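Local atomic coordinates of adenosine kinase, putative (Trypanosoma brucei, PDB entry 3OTX), a protein that probably phosphorylates adenosine and related nucleoside analogues with ATP, forming AMP and ADP in the purine salvage pathway. Residues 6-10 / 311-315; 160-166 / 186-190; 173-177 / 210-214; 215-221 / 255-261; 260-264 / 274-278. The protein carries 1 engineered substitution. One frame throughout, in Å; residues are numbered along the deposited sequence.

Contact 1 of 5, residues 6-10 / 311-315; sequences APLRV and YAVGK
Residues 6-10 run extended toward strand 10-13. Residues 311-315 end helix 300-311, and the closest CA pair is Pro-7 to Val-313 at 4.7 Å. Pro-7, at phi/psi -68/146, lays its ring on the helix end: its CB is 3.8 Å from Ala-312 CB and 3.9 Å from CG1 of Val-313 (m). Pro-7 CA also makes a CA-H...O contact of 3.3 Å to Ala-312 O. Leu-8 N donates to the same Ala-312 O at 2.8 Å and 165°, the one hydrogen bond between the segments. Arg-9 points away and forms a salt bridge with Glu-162. Val-10 (t) points toward the other segment, its CG2 4.2 Å from Ala-312 CB. Tyr-311 to Gly-314 form a type I turn, with Gly-314 N bonded to Tyr-311 O at 3.0 Å. Gly-314, at phi 78°, is the C-prime residue, and Lys-315 N bonds to the O of the residue before Tyr-311. This Schellman motif docks the helix end against the entry to a central strand of the PfkB-family sheet.

Contact 2 of 5, residues 160-166 / 186-190; sequences MDESRIF and KAREV
Residues 160-166 finish helix 154-162, leave helical geometry at Ser-163 and enter strand 165-169. Residues 186-190 are the last turn of helix 177-189, which leaves helical geometry at Val-190 (phi/psi -94/10). The contact belongs to the beta-alpha-beta unit of strand 165-169, helix 177-189 and strand 193-197, part of the alpha/beta core of this ribokinase-like fold. The nearest CA pairs are Met-160 to Lys-186 at 6.9 Å, Arg-164 to Val-190 at 6.7 Å and Phe-166 to Ala-187 at 6.8 Å. The helix thus packs on its own preceding strand and on the helix before it.

Phe-166 (m, chi2 80°) points at helix 177-189. Phe-166 CD1 lies 3.7 Å from Ala-187 CB. Val-190 CG2 meets the ring edge, 3.8 Å from Phe-166 CE1. Met-160 CB packs 3.6 Å from Lys-186 CG. The lysine (t, p, p, t) folds over to a salt-bridge network: Lys-186 NZ is 2.7 Å from Asp-161 OD1 and 2.8 Å from Glu-189 OE1. One positive charge thus holds two acids, one on each helix. Arg-164 curls back, and Val-190 CB sits over one face of its guanidinium, 3.7 Å from Arg-164 NH1. That same Arg-164 NH1 donates to Asp-161 O at 3.0 Å and to Ser-163 O at 2.8 Å.

Contact 3 of 5, residues 173-177 / 210-214; sequences LTVDV and QLGEV
Leu-173, Val-177 and Gln-210 carry most of this contact, which buries 302 Å² in all. Residues 173-177 lie between strand 165-169 and helix 177-189, in a beta-alpha connection of the PfkB core, and pack on helix 208-214. They begin at the end of a 3-10 segment and curve round to the start of helix 177-189. Asp-176 is its N-cap and bonds through OD1 to Asn-178 N. Residues 210-214 are the last part of helix 208-214. The closest CA pair is Val-177 to Gln-210, 5.9 Å.

Leu-173 (m, t) points at the helix. Leu-173 CD1 is 3.9 Å from Leu-211 CD1, and Leu-173 CD2 is 3.9 Å from Val-214 CG2. Val-177 (p) approaches the same helix, with CG2 3.9 Å from Val-214 CG2 and 3.7 Å from Gln-210 O. Val-177 CG1 lies 3.6 Å from Glu-213 OE2. Gln-210 points at the loop, its CG 3.7 Å from Leu-173 O. One water takes a hydrogen bond from Gln-210 NE2 at 2.9 Å and gives one to Leu-173 O at 2.8 Å.

The loop follows Phe-171, an adenosine-binding residue, whose side chain is about 7 Å from that of Leu-173. No direct hydrogen bond joins the segments. The union is therefore apolar packing with a single water bridge beside it.

Contact 4 of 5, residues 215-221 / 255-261; sequences LPYTDII and YTGTKGR
This is a polar loop-to-loop contact at the end of the central sheet of the ribokinase-like fold, where the neighbouring parallel strands 220-224 and 262-267 begin. Residues 215-217 form a 3-10 segment, 218-219 a link, and 220-221 the strand. Residues 255-261 loop over them without regular structure. The nearest CA pairs are Pro-216 to Tyr-255 at 4.1 Å and Asp-219 to Arg-261 at 4.6 Å. The contact buries 429 Å².

Thr-256 N donates to Pro-216 O at 2.9 Å and 173°. Arg-261 (t, p, p) folds back over the 3-10 end, giving Thr-218 O two bonds, from NE at 2.9 Å and NH2 at 3.1 Å. Ile-221 CD1 sits over one face of the Arg-261 guanidinium, 3.9 Å from Arg-261 NE. Arg-261 NH1 also bonds to Ala-249 O and Val-253 O, so it ties the loop before strand 220-224 to the end of helix 242-251 and the loop after it. Arg-261 CA makes a CA-H...O contact of 3.2 Å to Asp-219 O.

Gly-257 passes close to Asp-219: an ideal CB would lie 2.8 Å from Asp-219 OD1, a clash. Gly-260, at phi/psi 114/133, turns the chain into the next strand. A water links Asp-219 OD1 (2.8 Å) to Thr-258 N (3.0 Å). Tyr-255 OH accepts from Gly-260 N at 2.8 Å and donates to Asp-219 OD1 at 2.6 Å.

Contact 5 of 5, residues 260-264 / 274-278; sequences GRVVV and LATKD
A water closes the open end of this hairpin, where the strand ladder has already stopped: it donates to Arg-261 O at 2.7 Å and accepts from Lys-277 N at 2.9 Å. Beyond it, Thr-276 OG1 accepts from Asp-278 N at 3.0 Å in an ST turn, although the place of that nitrogen is less sure.

Strands 262-264 and 274-276 are antiparallel, their axes 4.8 Å apart at 166°. Val-263 and Ala-275 are a hydrogen-bonded pair with CA atoms 5.1 Å apart. Val-263 N donates to Ala-275 O at 2.9 Å, and Ala-275 N to Val-263 O at 2.8 Å. Val-264 and Leu-274 are a non-hydrogen-bonded pair, their CA atoms 4.7 Å apart. Val-262 CA adds a CA-H...O contact of 3.4 Å to Ala-275 O.

Leu-274 (t, p) sends CD1 to 3.9 Å from Val-262 CG1 and 4.0 Å from Val-264 CG2. Leu-317 of helix 317-332 touches Val-262 and Leu-274 on this face. Val-263 (t) and Ala-275 face the other way, against Val-250 of helix 242-251. Strand 262-267 carries Thr-266, an ADP-binding residue, and the Val-264 side chain is about 8 Å from the bound inhibitor bis(adenosine)-5'-pentaphosphate (AP5).

The chemistry is that of a sheet interior: backbone bonds set the register, and aliphatic side chains lie between helices on both faces.

Overall arrangement
Contacts 1, 2 and 4 touch one another, and contact 5 joins through contact 4. Contacts 1 and 2 meet where Arg-9 NH2 bridges Glu-162 OE2 at 2.5 Å. Contacts 1 and 4 meet at Tyr-311 CE1 and Ile-220 CD1, 3.8 Å apart. Contacts 2 and 4 meet at Arg-188 NH2, 2.8 Å from Thr-256 OG1. Contacts 4 and 5 share Gly-260 and Arg-261, and Val-262 N lies 2.8 Å from Asp-219 O, joining neighbouring strands. Contact 3 adjoins contact 4 in sequence, their centres 15 Å apart. Contact 5 comes nearest the bound AP5; the side chains of Leu-173 and Ile-221 are about 10 and 12 Å from it. Contacts 1 and 2 lie away from the known sites.

Contact 1 of 5, residues 6-10 / 311-315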
# COMPACT_ATOMS: atom_id res chain seq x y z
N ALA A 6 16.27 -10.74 -14.39
CA ALA A 6 15.80 -9.31 -14.51
C ALA A 6 14.31 -9.18 -14.26
O ALA A 6 13.50 -9.76 -14.99
CB ALA A 6 16.14 -8.75 -15.87
N PRO A 7 13.91 -8.40 -13.23
CA PRO A 7 12.51 -8.35 -12.84
C PRO A 7 11.68 -7.68 -13.89
O PRO A 7 12.13 -6.72 -14.53
CB PRO A 7 12.52 -7.47 -11.58
CG PRO A 7 13.75 -6.64 -11.70
CD PRO A 7 14.75 -7.52 -12.41
N LEU A 8 10.44 -8.15 -14.01
CA LEU A 8 9.43 -7.43 -14.77
C LEU A 8 9.26 -6.04 -14.18
O LEU A 8 9.34 -5.84 -12.96
CB LEU A 8 8.08 -8.13 -14.70
CG LEU A 8 8.02 -9.53 -15.32
CD1 LEU A 8 6.67 -10.13 -15.02
CD2 LEU A 8 8.30 -9.50 -16.84
N ARG A 9 9.01 -5.09 -15.06
CA ARG A 9 8.74 -3.70 -14.62
C ARG A 9 7.40 -3.57 -13.89
O ARG A 9 6.38 -4.15 -14.30
CB ARG A 9 8.81 -2.75 -15.83
CG ARG A 9 10.22 -2.61 -16.42
CD ARG A 9 10.96 -1.45 -15.77
NE ARG A 9 10.28 -0.17 -15.97
CZ ARG A 9 10.80 1.02 -15.67
NH1 ARG A 9 12.02 1.14 -15.16
NH2 ARG A 9 10.09 2.12 -15.89
N VAL A 10 7.45 -2.81 -12.80
CA VAL A 10 6.33 -2.64 -11.90
C VAL A 10 5.90 -1.18 -11.93
O VAL A 10 6.75 -0.26 -11.89
CB VAL A 10 6.73 -3.07 -10.46
CG1 VAL A 10 5.63 -2.71 -9.48
CG2 VAL A 10 6.99 -4.59 -10.39
N TYR A 311 7.49 -11.60 -7.05
CA TYR A 311 6.54 -11.87 -8.13
C TYR A 311 7.17 -11.41 -9.45
O TYR A 311 7.01 -12.08 -10.50
CB TYR A 311 5.17 -11.17 -7.87
CG TYR A 311 4.07 -11.70 -8.77
CD1 TYR A 311 3.20 -12.69 -8.33
CD2 TYR A 311 3.97 -11.28 -10.12
CE1 TYR A 311 2.21 -13.20 -9.16
CE2 TYR A 311 2.99 -11.80 -10.96
CZ TYR A 311 2.12 -12.75 -10.48
OH TYR A 311 1.15 -13.28 -11.31
N ALA A 312 7.87 -10.27 -9.40
CA ALA A 312 8.51 -9.67 -10.57
C ALA A 312 9.60 -10.56 -11.19
O ALA A 312 9.93 -10.39 -12.36
CB ALA A 312 9.06 -8.26 -10.25
N VAL A 313 10.16 -11.49 -10.41
CA VAL A 313 11.17 -12.43 -10.94
C VAL A 313 10.63 -13.84 -11.13
O VAL A 313 11.40 -14.80 -11.26
CB VAL A 313 12.49 -12.40 -10.14
CG1 VAL A 313 13.20 -11.07 -10.37
CG2 VAL A 313 12.23 -12.64 -8.61
N GLY A 314 9.30 -13.95 -11.14
CA GLY A 314 8.60 -15.18 -11.51
C GLY A 314 8.56 -16.26 -10.45
O GLY A 314 8.40 -17.42 -10.77
N LYS A 315 8.73 -15.90 -9.18
CA LYS A 315 8.66 -16.92 -8.13
C LYS A 315 7.20 -17.33 -7.90
O LYS A 315 6.28 -16.50 -8.09
CB LYS A 315 9.29 -16.42 -6.81
CG LYS A 315 10.74 -15.99 -6.91
CD LYS A 315 11.65 -17.09 -7.38
CE LYS A 315 12.98 -16.52 -7.76
NZ LYS A 315 13.88 -17.57 -8.30

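Contact 2 of 5, residues 160-166 / 186-190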
# COMPACT_ATOMS: atom_id res chain seq x y z
N MET A 160 3.33 2.97 -18.15
CA MET A 160 2.34 1.91 -18.20
C MET A 160 2.67 0.93 -19.35
O MET A 160 2.60 -0.28 -19.15
CB MET A 160 0.94 2.47 -18.39
CG MET A 160 0.39 3.17 -17.14
SD MET A 160 -1.42 3.30 -17.31
CE MET A 160 -1.81 4.04 -15.71
N ASP A 161 3.04 1.46 -20.51
CA ASP A 161 3.34 0.58 -21.65
C ASP A 161 4.50 -0.37 -21.40
O ASP A 161 4.51 -1.47 -21.92
CB ASP A 161 3.59 1.35 -22.95
CG ASP A 161 2.32 1.96 -23.52
OD1 ASP A 161 1.21 1.45 -23.21
OD2 ASP A 161 2.42 2.95 -24.26
N GLU A 162 5.46 0.07 -20.58
CA GLU A 162 6.65 -0.77 -20.33
C GLU A 162 6.51 -1.71 -19.11
O GLU A 162 7.33 -2.63 -18.92
CB GLU A 162 7.91 0.11 -20.23
CG GLU A 162 7.95 0.93 -18.97
CD GLU A 162 8.96 2.06 -19.00
OE1 GLU A 162 9.69 2.24 -20.01
OE2 GLU A 162 9.01 2.80 -17.99
N SER A 163 5.47 -1.50 -18.30
CA SER A 163 5.25 -2.28 -17.07
C SER A 163 4.43 -3.52 -17.34
O SER A 163 3.62 -3.56 -18.30
CB SER A 163 4.55 -1.41 -16.00
OG SER A 163 5.37 -0.29 -15.68
N ARG A 164 4.61 -4.54 -16.49
CA ARG A 164 3.81 -5.77 -16.62
C ARG A 164 3.07 -6.12 -15.34
O ARG A 164 2.19 -6.97 -15.36
CB ARG A 164 4.66 -6.96 -17.10
CG ARG A 164 5.23 -6.77 -18.47
CD ARG A 164 4.11 -6.71 -19.52
NE ARG A 164 4.64 -6.58 -20.88
CZ ARG A 164 4.86 -5.41 -21.49
NH1 ARG A 164 4.58 -4.24 -20.88
NH2 ARG A 164 5.36 -5.43 -22.73
N ILE A 165 3.43 -5.46 -14.25
CA ILE A 165 2.73 -5.63 -12.97
C ILE A 165 2.28 -4.23 -12.51
O ILE A 165 3.09 -3.31 -12.49
CB ILE A 165 3.65 -6.27 -11.90
CG1 ILE A 165 4.06 -7.69 -12.28
CG2 ILE A 165 2.97 -6.25 -10.52
CD1 ILE A 165 5.33 -8.19 -11.56
N PHE A 166 1.00 -4.09 -12.20
CA PHE A 166 0.39 -2.82 -11.82
C PHE A 166 -0.15 -3.00 -10.43
O PHE A 166 -0.96 -3.90 -10.18
CB PHE A 166 -0.73 -2.48 -12.82
CG PHE A 166 -0.22 -2.28 -14.24
CD1 PHE A 166 0.05 -3.39 -15.05
CD2 PHE A 166 0.01 -0.99 -14.73
CE1 PHE A 166 0.52 -3.21 -16.35
CE2 PHE A 166 0.50 -0.82 -16.04
CZ PHE A 166 0.74 -1.92 -16.83
N LYS A 186 -5.00 -1.02 -19.03
CA LYS A 186 -3.64 -1.19 -19.55
C LYS A 186 -3.06 -2.56 -19.21
O LYS A 186 -2.39 -3.19 -20.04
CB LYS A 186 -2.74 -0.08 -19.00
CG LYS A 186 -1.32 -0.15 -19.50
CD LYS A 186 -1.21 0.11 -21.02
CE LYS A 186 -1.65 1.54 -21.42
NZ LYS A 186 -1.45 1.84 -22.88
N ALA A 187 -3.30 -3.03 -17.98
CA ALA A 187 -2.81 -4.36 -17.58
C ALA A 187 -3.34 -5.43 -18.54
O ALA A 187 -2.60 -6.36 -18.92
CB ALA A 187 -3.24 -4.67 -16.18
N ARG A 188 -4.60 -5.31 -18.99
CA ARG A 188 -5.12 -6.27 -19.97
C ARG A 188 -4.42 -6.14 -21.33
O ARG A 188 -4.03 -7.14 -21.92
CB ARG A 188 -6.64 -6.12 -20.14
CG ARG A 188 -7.40 -6.40 -18.83
CD ARG A 188 -7.48 -7.90 -18.57
NE ARG A 188 -8.20 -8.19 -17.34
CZ ARG A 188 -9.53 -8.17 -17.20
NH1 ARG A 188 -10.33 -7.90 -18.25
NH2 ARG A 188 -10.07 -8.42 -16.03
N GLU A 189 -4.24 -4.89 -21.77
CA GLU A 189 -3.57 -4.59 -23.03
C GLU A 189 -2.20 -5.24 -23.14
O GLU A 189 -1.85 -5.77 -24.18
CB GLU A 189 -3.46 -3.07 -23.25
CG GLU A 189 -2.75 -2.68 -24.60
CD GLU A 189 -2.50 -1.16 -24.72
OE1 GLU A 189 -2.94 -0.38 -23.85
OE2 GLU A 189 -1.92 -0.73 -25.73
N VAL A 190 -1.42 -5.16 -22.05
CA VAL A 190 -0.07 -5.71 -22.07
C VAL A 190 0.05 -7.15 -21.55
O VAL A 190 1.16 -7.66 -21.39
CB VAL A 190 0.91 -4.77 -21.30
CG1 VAL A 190 0.85 -3.36 -21.86
CG2 VAL A 190 0.56 -4.75 -19.82
O HOH W 1 -0.33 3.76 -25.32

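Contact 3 of 5, residues 173-177 / 210-214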
# COMPACT_ATOMS: atom_id res chain seq x y z
N LEU A 173 -8.60 4.77 -4.29
CA LEU A 173 -10.02 4.79 -4.66
C LEU A 173 -10.73 6.04 -4.15
O LEU A 173 -11.84 6.35 -4.58
CB LEU A 173 -10.70 3.53 -4.11
CG LEU A 173 -10.13 2.27 -4.78
CD1 LEU A 173 -10.58 1.00 -4.05
CD2 LEU A 173 -10.54 2.17 -6.27
N THR A 174 -10.07 6.76 -3.24
CA THR A 174 -10.68 8.01 -2.73
C THR A 174 -10.40 9.24 -3.60
O THR A 174 -10.97 10.32 -3.35
CB THR A 174 -10.28 8.33 -1.28
OG1 THR A 174 -8.99 9.00 -1.26
CG2 THR A 174 -10.24 7.10 -0.42
N VAL A 175 -9.53 9.08 -4.60
CA VAL A 175 -9.10 10.19 -5.46
C VAL A 175 -9.97 10.17 -6.72
O VAL A 175 -11.02 10.83 -6.75
CB VAL A 175 -7.59 10.15 -5.73
CG1 VAL A 175 -7.19 11.31 -6.68
CG2 VAL A 175 -6.81 10.24 -4.36
N ASP A 176 -9.61 9.35 -7.70
CA ASP A 176 -10.47 9.20 -8.89
C ASP A 176 -10.39 7.77 -9.38
O ASP A 176 -9.35 7.31 -9.85
CB ASP A 176 -10.01 10.15 -10.00
CG ASP A 176 -10.98 10.22 -11.15
OD1 ASP A 176 -11.83 9.33 -11.33
OD2 ASP A 176 -10.90 11.22 -11.92
N VAL A 177 -11.51 7.08 -9.29
CA VAL A 177 -11.58 5.67 -9.71
C VAL A 177 -11.18 5.49 -11.17
O VAL A 177 -10.59 4.46 -11.53
CB VAL A 177 -12.99 5.08 -9.45
CG1 VAL A 177 -14.06 5.64 -10.44
CG2 VAL A 177 -12.97 3.53 -9.49
N GLN A 210 -16.54 2.38 -5.69
CA GLN A 210 -15.26 2.49 -6.40
C GLN A 210 -14.53 1.15 -6.39
O GLN A 210 -14.00 0.69 -7.41
CB GLN A 210 -14.38 3.56 -5.75
CG GLN A 210 -14.95 4.97 -5.95
CD GLN A 210 -15.81 5.43 -4.78
OE1 GLN A 210 -16.47 4.65 -4.09
NE2 GLN A 210 -15.79 6.73 -4.54
N LEU A 211 -14.46 0.54 -5.21
CA LEU A 211 -13.84 -0.77 -5.11
C LEU A 211 -14.54 -1.77 -6.03
O LEU A 211 -13.87 -2.55 -6.73
CB LEU A 211 -13.88 -1.25 -3.64
CG LEU A 211 -13.26 -2.62 -3.35
CD1 LEU A 211 -11.80 -2.70 -3.75
CD2 LEU A 211 -13.42 -2.98 -1.84
N GLY A 212 -15.86 -1.74 -6.05
CA GLY A 212 -16.62 -2.65 -6.92
C GLY A 212 -16.33 -2.48 -8.40
O GLY A 212 -16.37 -3.45 -9.16
N GLU A 213 -16.05 -1.25 -8.83
CA GLU A 213 -15.71 -0.99 -10.23
C GLU A 213 -14.40 -1.66 -10.62
O GLU A 213 -14.23 -2.12 -11.76
CB GLU A 213 -15.62 0.51 -10.51
CG GLU A 213 -16.93 1.19 -10.73
CD GLU A 213 -16.78 2.48 -11.50
OE1 GLU A 213 -16.48 2.41 -12.71
OE2 GLU A 213 -16.98 3.55 -10.90
N VAL A 214 -13.47 -1.70 -9.66
CA VAL A 214 -12.11 -2.16 -9.93
C VAL A 214 -11.92 -3.67 -9.73
O VAL A 214 -11.10 -4.28 -10.42
CB VAL A 214 -11.09 -1.31 -9.08
CG1 VAL A 214 -9.69 -1.89 -9.03
CG2 VAL A 214 -11.07 0.15 -9.61
O HOH W 2 -13.55 8.47 -5.21

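Contact 4 of 5, residues 215-221 / 255-261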
# COMPACT_ATOMS: atom_id res chain seq x y z
N LEU A 215 -12.68 -4.28 -8.83
CA LEU A 215 -12.44 -5.70 -8.50
C LEU A 215 -12.47 -6.69 -9.69
O LEU A 215 -11.64 -7.57 -9.76
CB LEU A 215 -13.39 -6.18 -7.41
CG LEU A 215 -13.05 -5.61 -6.03
CD1 LEU A 215 -14.29 -5.89 -5.15
CD2 LEU A 215 -11.79 -6.25 -5.49
N PRO A 216 -13.44 -6.54 -10.61
CA PRO A 216 -13.46 -7.49 -11.75
C PRO A 216 -12.15 -7.50 -12.55
O PRO A 216 -11.80 -8.52 -13.14
CB PRO A 216 -14.58 -6.95 -12.64
CG PRO A 216 -15.41 -6.09 -11.75
CD PRO A 216 -14.49 -5.52 -10.72
N TYR A 217 -11.44 -6.37 -12.56
CA TYR A 217 -10.19 -6.26 -13.33
C TYR A 217 -8.98 -6.64 -12.48
O TYR A 217 -7.84 -6.56 -12.93
CB TYR A 217 -9.99 -4.81 -13.78
CG TYR A 217 -10.94 -4.21 -14.77
CD1 TYR A 217 -11.98 -3.37 -14.34
CD2 TYR A 217 -10.75 -4.39 -16.15
CE1 TYR A 217 -12.84 -2.76 -15.27
CE2 TYR A 217 -11.58 -3.78 -17.07
CZ TYR A 217 -12.62 -2.97 -16.63
OH TYR A 217 -13.44 -2.37 -17.57
N THR A 218 -9.22 -6.99 -11.21
CA THR A 218 -8.15 -7.20 -10.25
C THR A 218 -7.78 -8.67 -10.22
O THR A 218 -8.61 -9.52 -9.86
CB THR A 218 -8.55 -6.68 -8.87
OG1 THR A 218 -8.81 -5.26 -8.94
CG2 THR A 218 -7.40 -6.91 -7.87
N ASP A 219 -6.54 -8.98 -10.61
CA ASP A 219 -6.05 -10.34 -10.47
C ASP A 219 -5.69 -10.73 -9.02
O ASP A 219 -6.13 -11.79 -8.55
CB ASP A 219 -4.86 -10.56 -11.38
CG ASP A 219 -5.15 -10.17 -12.80
OD1 ASP A 219 -5.98 -10.82 -13.46
OD2 ASP A 219 -4.56 -9.20 -13.28
N ILE A 220 -4.95 -9.87 -8.30
CA ILE A 220 -4.51 -10.26 -6.97
C ILE A 220 -5.04 -9.21 -5.99
O ILE A 220 -4.84 -8.02 -6.17
CB ILE A 220 -2.97 -10.36 -6.90
CG1 ILE A 220 -2.44 -11.32 -7.98
CG2 ILE A 220 -2.54 -10.76 -5.50
CD1 ILE A 220 -1.09 -11.92 -7.67
N ILE A 221 -5.74 -9.70 -4.97
CA ILE A 221 -6.23 -8.87 -3.91
C ILE A 221 -5.43 -9.21 -2.66
O ILE A 221 -5.36 -10.38 -2.26
CB ILE A 221 -7.70 -9.16 -3.60
CG1 ILE A 221 -8.58 -8.91 -4.85
CG2 ILE A 221 -8.14 -8.32 -2.38
CD1 ILE A 221 -9.98 -9.48 -4.75
N TYR A 255 -14.82 -11.50 -11.61
CA TYR A 255 -13.47 -11.53 -12.15
C TYR A 255 -13.55 -11.79 -13.65
O TYR A 255 -14.13 -12.80 -14.08
CB TYR A 255 -12.63 -12.64 -11.51
CG TYR A 255 -11.22 -12.74 -12.03
CD1 TYR A 255 -10.37 -11.63 -12.02
CD2 TYR A 255 -10.72 -13.95 -12.51
CE1 TYR A 255 -9.06 -11.72 -12.49
CE2 TYR A 255 -9.40 -14.07 -13.00
CZ TYR A 255 -8.58 -12.95 -12.97
OH TYR A 255 -7.29 -13.08 -13.47
N THR A 256 -12.96 -10.88 -14.43
CA THR A 256 -13.00 -10.99 -15.89
C THR A 256 -11.60 -11.21 -16.49
O THR A 256 -11.42 -11.10 -17.70
CB THR A 256 -13.61 -9.72 -16.52
OG1 THR A 256 -12.90 -8.56 -16.11
CG2 THR A 256 -15.10 -9.56 -16.14
N GLY A 257 -10.61 -11.49 -15.65
CA GLY A 257 -9.26 -11.69 -16.15
C GLY A 257 -8.94 -13.12 -16.54
O GLY A 257 -9.77 -14.02 -16.41
N THR A 258 -7.71 -13.33 -17.00
CA THR A 258 -7.27 -14.62 -17.51
C THR A 258 -6.06 -15.16 -16.75
O THR A 258 -5.77 -16.37 -16.85
CB THR A 258 -6.93 -14.56 -19.01
OG1 THR A 258 -5.92 -13.57 -19.23
CG2 THR A 258 -8.17 -14.19 -19.84
N LYS A 259 -5.35 -14.29 -16.02
CA LYS A 259 -4.14 -14.71 -15.27
C LYS A 259 -4.47 -15.60 -14.09
O LYS A 259 -3.66 -16.42 -13.71
CB LYS A 259 -3.32 -13.51 -14.76
CG LYS A 259 -2.65 -12.65 -15.85
CD LYS A 259 -1.49 -13.36 -16.52
CE LYS A 259 -0.96 -12.51 -17.64
NZ LYS A 259 0.33 -13.02 -18.16
N GLY A 260 -5.65 -15.40 -13.50
CA GLY A 260 -6.14 -16.21 -12.38
C GLY A 260 -6.21 -15.29 -11.19
O GLY A 260 -5.27 -14.52 -10.93
N ARG A 261 -7.33 -15.33 -10.48
CA ARG A 261 -7.53 -14.54 -9.27
C ARG A 261 -6.79 -15.17 -8.08
O ARG A 261 -6.87 -16.39 -7.86
CB ARG A 261 -9.06 -14.40 -9.05
CG ARG A 261 -9.56 -14.01 -7.68
CD ARG A 261 -9.27 -12.54 -7.26
NE ARG A 261 -9.84 -11.49 -8.13
CZ ARG A 261 -11.14 -11.23 -8.31
NH1 ARG A 261 -12.08 -11.98 -7.74
NH2 ARG A 261 -11.52 -10.22 -9.10
O HOH W 3 -5.69 -11.34 -16.18

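Contact 5 of 5, residues 260-264 / 274-278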
# COMPACT_ATOMS: atom_id res chain seq x y z
N GLY A 260 -5.65 -15.40 -13.50
CA GLY A 260 -6.14 -16.21 -12.38
C GLY A 260 -6.21 -15.29 -11.19
O GLY A 260 -5.27 -14.52 -10.93
N ARG A 261 -7.33 -15.33 -10.48
CA ARG A 261 -7.53 -14.54 -9.27
C ARG A 261 -6.79 -15.17 -8.08
O ARG A 261 -6.87 -16.39 -7.86
CB ARG A 261 -9.06 -14.40 -9.05
CG ARG A 261 -9.56 -14.01 -7.68
CD ARG A 261 -9.27 -12.54 -7.26
NE ARG A 261 -9.84 -11.49 -8.13
CZ ARG A 261 -11.14 -11.23 -8.31
NH1 ARG A 261 -12.08 -11.98 -7.74
NH2 ARG A 261 -11.52 -10.22 -9.10
N VAL A 262 -6.04 -14.34 -7.36
CA VAL A 262 -5.27 -14.76 -6.19
C VAL A 262 -5.71 -13.86 -5.04
O VAL A 262 -5.87 -12.64 -5.23
CB VAL A 262 -3.74 -14.56 -6.41
CG1 VAL A 262 -2.88 -15.02 -5.19
CG2 VAL A 262 -3.28 -15.25 -7.69
N VAL A 263 -5.87 -14.42 -3.85
CA VAL A 263 -6.19 -13.62 -2.68
C VAL A 263 -5.16 -13.93 -1.60
O VAL A 263 -4.87 -15.10 -1.33
CB VAL A 263 -7.63 -13.89 -2.21
CG1 VAL A 263 -8.00 -13.05 -1.01
CG2 VAL A 263 -8.66 -13.60 -3.35
N VAL A 264 -4.60 -12.88 -1.00
CA VAL A 264 -3.55 -13.03 0.01
C VAL A 264 -3.96 -12.21 1.23
O VAL A 264 -4.05 -10.99 1.12
CB VAL A 264 -2.22 -12.46 -0.51
CG1 VAL A 264 -1.10 -12.61 0.54
CG2 VAL A 264 -1.80 -13.13 -1.83
N LEU A 274 -3.41 -17.87 1.57
CA LEU A 274 -3.13 -17.75 0.14
C LEU A 274 -4.17 -18.59 -0.60
O LEU A 274 -4.22 -19.79 -0.42
CB LEU A 274 -1.72 -18.28 -0.17
CG LEU A 274 -1.25 -18.38 -1.63
CD1 LEU A 274 -1.24 -17.01 -2.33
CD2 LEU A 274 0.15 -19.01 -1.76
N ALA A 275 -5.01 -17.94 -1.41
CA ALA A 275 -6.08 -18.70 -2.11
C ALA A 275 -6.06 -18.43 -3.59
O ALA A 275 -5.84 -17.30 -4.03
CB ALA A 275 -7.45 -18.37 -1.56
N THR A 276 -6.33 -19.49 -4.36
CA THR A 276 -6.50 -19.39 -5.80
C THR A 276 -7.64 -20.34 -6.19
O THR A 276 -8.21 -21.01 -5.32
CB THR A 276 -5.23 -19.80 -6.57
OG1 THR A 276 -5.08 -21.22 -6.46
CG2 THR A 276 -3.94 -19.09 -6.06
N LYS A 277 -7.96 -20.42 -7.48
CA LYS A 277 -8.98 -21.37 -7.93
C LYS A 277 -8.61 -22.79 -7.51
O LYS A 277 -9.48 -23.67 -7.44
CB LYS A 277 -9.16 -21.29 -9.46
CG LYS A 277 -7.97 -21.81 -10.24
CD LYS A 277 -8.12 -21.58 -11.73
CE LYS A 277 -6.94 -22.20 -12.45
NZ LYS A 277 -6.96 -21.83 -13.89
N ASP A 278 -7.31 -23.02 -7.25
CA ASP A 278 -6.80 -24.37 -6.97
C ASP A 278 -6.97 -24.80 -5.53
O ASP A 278 -6.73 -25.96 -5.20
CB ASP A 278 -5.32 -24.47 -7.36
CG ASP A 278 -5.10 -24.56 -8.86
OD1 ASP A 278 -6.06 -24.90 -9.59
OD2 ASP A 278 -3.97 -24.29 -9.30
O HOH W 4 -7.10 -18.53 -9.55